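Type 3 secretion system translocon protein SctE (PDB 3U0C) inserts with a partner translocator into the host membrane to form the type III secretion pore through which bacterial effectors pass into the cytosol. Local coordinates at residues T78-K81 / S82-A86; E93-D96 / K97-L101; R155-I158 / Q159-K163. All blocks are in the same frame, centred on the assembly; numbering follows the deposited sequence.

Interaction 1. Residues T78-K81 / S82-A86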
loop_
_atom_site.group_PDB
_atom_site.type_symbol
_atom_site.label_atom_id
_atom_site.label_comp_id
_atom_site.label_asym_id
_atom_site.label_seq_id
_atom_site.Cartn_x
_atom_site.Cartn_y
_atom_site.Cartn_z
ATOM N N THR A 78 -17.905 38.900 7.161
ATOM C CA THR A 78 -18.497 37.670 7.665
ATOM C C THR A 78 -18.144 36.478 6.755
ATOM O O THR A 78 -17.757 35.408 7.236
ATOM C CB THR A 78 -20.027 37.793 7.789
ATOM O OG1 THR A 78 -20.363 38.920 8.610
ATOM C CG2 THR A 78 -20.610 36.537 8.414
ATOM N N ALA A 79 -18.263 36.676 5.444
ATOM C CA ALA A 79 -17.948 35.634 4.473
ATOM C C ALA A 79 -16.498 35.201 4.615
ATOM O O ALA A 79 -16.190 34.009 4.706
ATOM C CB ALA A 79 -18.213 36.128 3.060
ATOM N N TRP A 80 -15.613 36.193 4.644
ATOM C CA TRP A 80 -14.187 35.966 4.804
ATOM C C TRP A 80 -13.894 35.112 6.030
ATOM O O TRP A 80 -13.123 34.167 5.959
ATOM C CB TRP A 80 -13.458 37.305 4.919
ATOM C CG TRP A 80 -11.984 37.178 5.063
ATOM C CD1 TRP A 80 -11.063 37.207 4.063
ATOM C CD2 TRP A 80 -11.249 37.008 6.280
ATOM N NE1 TRP A 80 -9.801 37.060 4.578
ATOM C CE2 TRP A 80 -9.889 36.940 5.939
ATOM C CE3 TRP A 80 -11.614 36.895 7.622
ATOM C CZ2 TRP A 80 -8.888 36.771 6.890
ATOM C CZ3 TRP A 80 -10.620 36.727 8.564
ATOM C CH2 TRP A 80 -9.273 36.669 8.196
ATOM N N LYS A 81 -14.507 35.474 7.153
ATOM C CA LYS A 81 -14.330 34.763 8.413
ATOM C C LYS A 81 -14.733 33.315 8.230
ATOM O O LYS A 81 -14.022 32.409 8.639
ATOM C CB LYS A 81 -15.185 35.394 9.516
ATOM C CG LYS A 81 -14.582 36.642 10.174
ATOM C CD LYS A 81 -15.625 37.354 11.038
ATOM C CE LYS A 81 -14.997 38.002 12.255
ATOM N NZ LYS A 81 -13.673 38.572 11.905
ATOM N N SER A 82 -15.885 33.122 7.601
ATOM C CA SER A 82 -16.426 31.803 7.349
ATOM C C SER A 82 -15.482 30.964 6.490
ATOM O O SER A 82 -15.161 29.833 6.846
ATOM C CB SER A 82 -17.784 31.910 6.673
ATOM O OG SER A 82 -18.104 30.682 6.056
ATOM N N GLN A 83 -15.057 31.529 5.360
ATOM C CA GLN A 83 -14.089 30.887 4.475
ATOM C C GLN A 83 -12.822 30.506 5.236
ATOM O O GLN A 83 -12.347 29.382 5.123
ATOM C CB GLN A 83 -13.742 31.796 3.292
ATOM C CG GLN A 83 -12.519 31.362 2.481
ATOM C CD GLN A 83 -12.245 32.269 1.282
ATOM O OE1 GLN A 83 -12.751 32.031 0.180
ATOM N NE2 GLN A 83 -11.459 33.319 1.497
ATOM N N GLN A 84 -12.279 31.439 6.012
ATOM C CA GLN A 84 -11.082 31.166 6.787
ATOM C C GLN A 84 -11.273 29.949 7.675
ATOM O O GLN A 84 -10.364 29.141 7.805
ATOM C CB GLN A 84 -10.654 32.356 7.644
ATOM C CG GLN A 84 -10.492 33.677 6.896
ATOM C CD GLN A 84 -9.845 33.518 5.522
ATOM O OE1 GLN A 84 -10.495 33.725 4.479
ATOM N NE2 GLN A 84 -8.555 33.162 5.512
ATOM N N GLN A 85 -12.450 29.828 8.287
ATOM C CA GLN A 85 -12.717 28.716 9.204
ATOM C C GLN A 85 -12.863 27.371 8.462
ATOM O O GLN A 85 -12.400 26.322 8.938
ATOM C CB GLN A 85 -13.914 29.015 10.123
ATOM C CG GLN A 85 -13.558 29.964 11.299
ATOM C CD GLN A 85 -12.301 29.491 12.077
ATOM O OE1 GLN A 85 -12.315 28.434 12.731
ATOM N NE2 GLN A 85 -11.211 30.275 11.994
ATOM N N ALA A 86 -13.485 27.413 7.289
ATOM C CA ALA A 86 -13.576 26.220 6.456
ATOM C C ALA A 86 -12.189 25.802 5.936
ATOM O O ALA A 86 -11.845 24.624 5.938
ATOM C CB ALA A 86 -14.537 26.451 5.310
#

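Interaction 2. Residues E93-D96 / K97-L101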
loop_
_atom_site.group_PDB
_atom_site.type_symbol
_atom_site.label_atom_id
_atom_site.label_comp_id
_atom_site.label_asym_id
_atom_site.label_seq_id
_atom_site.Cartn_x
_atom_site.Cartn_y
_atom_site.Cartn_z
ATOM N N GLU A 93 -7.603 18.521 8.262
ATOM C CA GLU A 93 -8.130 17.250 7.821
ATOM C C GLU A 93 -7.173 16.631 6.808
ATOM O O GLU A 93 -6.810 15.460 6.912
ATOM C CB GLU A 93 -9.495 17.507 7.186
ATOM C CG GLU A 93 -10.218 16.325 6.604
ATOM C CD GLU A 93 -11.345 16.761 5.701
ATOM O OE1 GLU A 93 -12.368 17.279 6.222
ATOM O OE2 GLU A 93 -11.195 16.630 4.467
ATOM N N PHE A 94 -6.771 17.443 5.834
ATOM C CA PHE A 94 -5.833 17.041 4.789
ATOM C C PHE A 94 -4.489 16.628 5.370
ATOM O O PHE A 94 -3.896 15.625 4.953
ATOM C CB PHE A 94 -5.609 18.203 3.830
ATOM C CG PHE A 94 -4.823 17.846 2.594
ATOM C CD1 PHE A 94 -5.450 17.280 1.501
ATOM C CD2 PHE A 94 -3.469 18.123 2.510
ATOM C CE1 PHE A 94 -4.743 16.982 0.365
ATOM C CE2 PHE A 94 -2.762 17.825 1.371
ATOM C CZ PHE A 94 -3.400 17.258 0.303
ATOM N N SER A 95 -4.004 17.415 6.320
ATOM C CA SER A 95 -2.741 17.116 6.962
ATOM C C SER A 95 -2.771 15.743 7.633
ATOM O O SER A 95 -1.830 14.960 7.486
ATOM C CB SER A 95 -2.389 18.186 7.984
ATOM O OG SER A 95 -1.129 17.919 8.572
ATOM N N ASP A 96 -3.845 15.454 8.363
ATOM C CA ASP A 96 -3.948 14.194 9.097
ATOM C C ASP A 96 -3.973 13.030 8.127
ATOM O O ASP A 96 -3.288 12.035 8.321
ATOM C CB ASP A 96 -5.203 14.159 9.981
ATOM C CG ASP A 96 -5.094 15.076 11.202
ATOM O OD1 ASP A 96 -3.956 15.356 11.658
ATOM O OD2 ASP A 96 -6.147 15.523 11.713
ATOM N N LYS A 97 -4.770 13.189 7.082
ATOM C CA LYS A 97 -4.990 12.174 6.076
ATOM C C LYS A 97 -3.717 11.873 5.279
ATOM O O LYS A 97 -3.388 10.705 5.016
ATOM C CB LYS A 97 -6.105 12.628 5.144
ATOM C CG LYS A 97 -6.429 11.650 4.043
ATOM C CD LYS A 97 -6.934 10.344 4.639
ATOM C CE LYS A 97 -6.656 9.148 3.734
ATOM N NZ LYS A 97 -6.653 7.920 4.563
ATOM N N ILE A 98 -3.028 12.930 4.870
ATOM C CA ILE A 98 -1.737 12.793 4.217
ATOM C C ILE A 98 -0.745 12.012 5.087
ATOM O O ILE A 98 -0.010 11.166 4.580
ATOM C CB ILE A 98 -1.120 14.157 3.877
ATOM C CG1 ILE A 98 -1.852 14.798 2.706
ATOM C CG2 ILE A 98 0.368 14.050 3.602
ATOM C CD1 ILE A 98 -2.153 13.888 1.600
ATOM N N ASN A 99 -0.728 12.313 6.385
ATOM C CA ASN A 99 0.165 11.632 7.323
ATOM C C ASN A 99 -0.160 10.146 7.417
ATOM O O ASN A 99 0.728 9.288 7.452
ATOM C CB ASN A 99 0.078 12.259 8.708
ATOM C CG ASN A 99 0.779 13.592 8.780
ATOM O OD1 ASN A 99 1.573 13.936 7.899
ATOM N ND2 ASN A 99 0.494 14.359 9.832
ATOM N N THR A 100 -1.450 9.857 7.447
ATOM C CA THR A 100 -1.928 8.500 7.474
ATOM C C THR A 100 -1.558 7.782 6.176
ATOM O O THR A 100 -0.925 6.711 6.210
ATOM C CB THR A 100 -3.440 8.484 7.727
ATOM O OG1 THR A 100 -3.682 9.011 9.032
ATOM C CG2 THR A 100 -3.988 7.062 7.669
ATOM N N LEU A 101 -1.911 8.379 5.039
ATOM C CA LEU A 101 -1.623 7.749 3.751
ATOM C C LEU A 101 -0.133 7.464 3.621
ATOM O O LEU A 101 0.254 6.386 3.209
ATOM C CB LEU A 101 -2.110 8.588 2.574
ATOM C CG LEU A 101 -3.616 8.505 2.288
ATOM C CD1 LEU A 101 -4.109 9.699 1.470
ATOM C CD2 LEU A 101 -3.979 7.192 1.614
HETATM O O HOH W 1 1.199 16.607 7.179
#

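Interaction 3. Residues R155-I158 / Q159-K163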
loop_
_atom_site.group_PDB
_atom_site.type_symbol
_atom_site.label_atom_id
_atom_site.label_comp_id
_atom_site.label_asym_id
_atom_site.label_seq_id
_atom_site.Cartn_x
_atom_site.Cartn_y
_atom_site.Cartn_z
ATOM N N ARG A 155 10.812 -44.208 -4.564
ATOM C CA ARG A 155 10.151 -43.652 -3.390
ATOM C C ARG A 155 10.658 -42.254 -3.047
ATOM O O ARG A 155 9.929 -41.465 -2.450
ATOM C CB ARG A 155 10.331 -44.566 -2.173
ATOM C CG ARG A 155 9.464 -45.815 -2.176
ATOM C CD ARG A 155 9.656 -46.623 -0.892
ATOM N NE ARG A 155 11.050 -46.618 -0.438
ATOM C CZ ARG A 155 11.826 -47.700 -0.372
ATOM N NH1 ARG A 155 11.341 -48.878 -0.720
ATOM N NH2 ARG A 155 13.090 -47.610 0.046
ATOM N N GLU A 156 11.903 -41.953 -3.407
ATOM C CA GLU A 156 12.454 -40.628 -3.159
ATOM C C GLU A 156 11.929 -39.641 -4.188
ATOM O O GLU A 156 11.804 -38.441 -3.927
ATOM C CB GLU A 156 13.972 -40.639 -3.254
ATOM C CG GLU A 156 14.691 -41.596 -2.330
ATOM C CD GLU A 156 16.198 -41.507 -2.531
ATOM O OE1 GLU A 156 16.635 -40.657 -3.349
ATOM O OE2 GLU A 156 16.942 -42.278 -1.879
ATOM N N GLU A 157 11.665 -40.152 -5.381
ATOM C CA GLU A 157 11.160 -39.315 -6.444
ATOM C C GLU A 157 9.694 -38.973 -6.217
ATOM O O GLU A 157 9.254 -37.914 -6.612
ATOM C CB GLU A 157 11.350 -39.972 -7.807
ATOM C CG GLU A 157 10.552 -39.317 -8.909
ATOM C CD GLU A 157 10.673 -40.059 -10.221
ATOM O OE1 GLU A 157 10.919 -41.287 -10.201
ATOM O OE2 GLU A 157 10.523 -39.408 -11.278
ATOM N N ILE A 158 8.931 -39.857 -5.587
ATOM C CA ILE A 158 7.543 -39.530 -5.297
ATOM C C ILE A 158 7.523 -38.485 -4.204
ATOM O O ILE A 158 6.632 -37.638 -4.150
ATOM C CB ILE A 158 6.722 -40.752 -4.844
ATOM C CG1 ILE A 158 7.392 -41.432 -3.647
ATOM C CG2 ILE A 158 6.529 -41.713 -5.994
ATOM C CD1 ILE A 158 6.426 -42.117 -2.663
ATOM N N GLN A 159 8.527 -38.543 -3.338
ATOM C CA GLN A 159 8.620 -37.593 -2.250
ATOM C C GLN A 159 9.039 -36.211 -2.742
ATOM O O GLN A 159 8.461 -35.214 -2.337
ATOM C CB GLN A 159 9.547 -38.111 -1.152
ATOM C CG GLN A 159 8.926 -39.249 -0.360
ATOM C CD GLN A 159 7.560 -38.888 0.177
ATOM O OE1 GLN A 159 7.203 -37.700 0.251
ATOM N NE2 GLN A 159 6.783 -39.901 0.562
ATOM N N LEU A 160 10.027 -36.149 -3.628
ATOM C CA LEU A 160 10.469 -34.863 -4.154
ATOM C C LEU A 160 9.367 -34.232 -4.984
ATOM O O LEU A 160 9.262 -33.009 -5.090
ATOM C CB LEU A 160 11.722 -35.016 -5.006
ATOM C CG LEU A 160 13.015 -35.355 -4.251
ATOM C CD1 LEU A 160 14.088 -35.845 -5.224
ATOM C CD2 LEU A 160 13.498 -34.153 -3.433
ATOM N N THR A 161 8.549 -35.089 -5.584
ATOM C CA THR A 161 7.438 -34.611 -6.377
ATOM C C THR A 161 6.356 -34.012 -5.482
ATOM O O THR A 161 5.825 -32.944 -5.780
ATOM C CB THR A 161 6.889 -35.719 -7.271
ATOM O OG1 THR A 161 7.828 -35.970 -8.330
ATOM C CG2 THR A 161 5.555 -35.322 -7.855
ATOM N N ILE A 162 6.056 -34.683 -4.376
ATOM C CA ILE A 162 5.080 -34.185 -3.426
ATOM C C ILE A 162 5.522 -32.857 -2.821
ATOM O O ILE A 162 4.693 -32.003 -2.496
ATOM C CB ILE A 162 4.845 -35.173 -2.303
ATOM C CG1 ILE A 162 4.156 -36.418 -2.850
ATOM C CG2 ILE A 162 4.006 -34.532 -1.202
ATOM C CD1 ILE A 162 3.665 -37.320 -1.780
ATOM N N LYS A 163 6.834 -32.691 -2.674
ATOM C CA LYS A 163 7.378 -31.473 -2.096
ATOM C C LYS A 163 7.325 -30.338 -3.095
ATOM O O LYS A 163 7.009 -29.205 -2.740
ATOM C CB LYS A 163 8.812 -31.696 -1.612
ATOM C CG LYS A 163 8.900 -32.410 -0.283
ATOM C CD LYS A 163 10.330 -32.413 0.224
ATOM C CE LYS A 163 10.841 -33.835 0.424
ATOM N NZ LYS A 163 10.961 -34.150 1.872
#

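Interaction 1. Residues T78-K81 / S82-A86
The carboxamide of Q84 lies over one face of the W80 indole, one helical turn ahead of it. The amide and ring planes are only 12° apart, so the pair forms a flat stack, with Q84 CD 3.4 Å from W80 CE2 at the fusion of the two rings. The methylene Q84 CG lies over the six-membered ring, while Q84 OE1 sits above the pyrrole side, 3.4 Å from W80 NE1. Because that oxygen is over the face, the indole N-H is badly aimed at it and no hydrogen bond forms. Two torsions make the overlap possible: W80 CG stands opposite the backbone N (chi1 -179°), and the Q84 chain folds at chi2 (-40°), laying its amide back over the ring. A second glutamine helps hold the amide in this rotation. Q83 NE2 donates to Q84 OE1 at 3.2 Å, nearly straight, and the bond lies in the carbonyl plane of Q84 and in the amide plane of Q83. Underneath runs the regular helical ladder: S82 N to T78 O (3.0 Å), Q83 N to A79 O (2.8 Å) and Q85 N to K81 O (3.0 Å). T78 OG1 belongs to the preceding turn, bonded to T74 O. K81 CG lies at the edge of the indole, in its plane, and carries the lysine chain away from the Q84 stack. The stretch belongs to the N-terminal domain of the translocator, near the start of the long coiled-coil helix 71-141, where the shorter helix 50-65 packs beside it: W80 touches S51 and L54, and K81 NZ hydrogen-bonds to T55 OG1, with a weak bond to S51 OG.

Interaction 2. Residues E93-D96 / K97-L101
The F94 ring receives the side chain of I98 on one face and makes an edge-to-face pair with the ring of F199. I98 CG1 stands over the face but off its middle, 3.8 Å from the ring centroid and 25° from the normal, a CH-pi contact shifted toward CE2; the F94 CE2 to I98 CG1 distance is 3.4 Å. The terminal I98 CD1 reaches on to F94 CZ, 3.8 Å away. Although the CB of F94 points away from the following turn, CG opposite the backbone N (chi1 -171°) brings the ring back alongside I98. This is an i to i+4 pairing along one helix, placed where helix 71-141 meets helix 150-197 in the coiled coil: F94 also touches I196, I98 lies on L192, and L101 on Q191. K97 runs along the same boundary, touching E195 and making a weak bond from NZ to Q191 OE1. Another side of the helix is polar. One water joins S95 OG (3.0 Å) to N99 OD1 (2.8 Å), donating to the asparagine oxygen, and so links side chains one turn apart that do not bond directly. D96 O is gripped twice by T100, by its backbone N at 3.0 Å and by the hydroxyl OG1 at 3.1 Å; the hydroxyl comes from above the carbonyl plane, 38° out of it. E93 is held in the preceding turn, its carboxylate forming a salt bridge with K90 and a hydrogen bond with Q89.

Interaction 3. Residues R155-I158 / Q159-K163
T161 turns its hydroxyl back to the carbonyl oxygen of E157, one helical turn earlier. Its OG1 lies opposite the carbonyl carbon of its own residue (chi1 -72°) and donates to E157 O at 3.0 Å, while T161 N donates to the same oxygen at 3.1 Å. The two donors arrive from opposite faces of the carbonyl plane, the N-H 39° out of it and the hydroxyl nearer to it. I162 rests its CG1 3.1 Å from I158 O, beside the main-chain bond of I162 N to that oxygen (3.0 Å). L160 likewise sets CG against E156 O at 3.3 Å, the acceptor of its own N-H. I158 and Q159 run obliquely across each other: I158 CG1 lies between its backbone N and carbonyl carbon (chi1 55°), and the bent glutamine chain brings Q159 NE2 within 3.9 Å of I158 CD1, a loose van der Waals touch between amide nitrogen and methyl. Facing helix 71-141 of the coiled coil, L160 packs on K132 and I133, E156 on I136, and E157 on L140, with E157 OE2 hydrogen-bonded to Q137 NE2.

How the interactions relate
From the N terminus, helix 50-65 turns back into the long helix 71-141, and interactions 1 and 2 follow in series along that helix, their centres about 22 Å apart. The chain then reverses into helix 150-197, which carries interaction 3 near its start. Each contact lies within one continuous helical stretch, so none closes a loop, and none nests in or crosses another. Interaction 1 borders helix 50-65, whereas interaction 2, on helix 71-141, faces helix 150-197, and interaction 3, on helix 150-197, faces helix 71-141, towards the two ends of the same hairpin, with centres about 53 Å apart. Interactions 1 and 3 lie on opposite sides of the chain's centre, about 75 Å apart between centres.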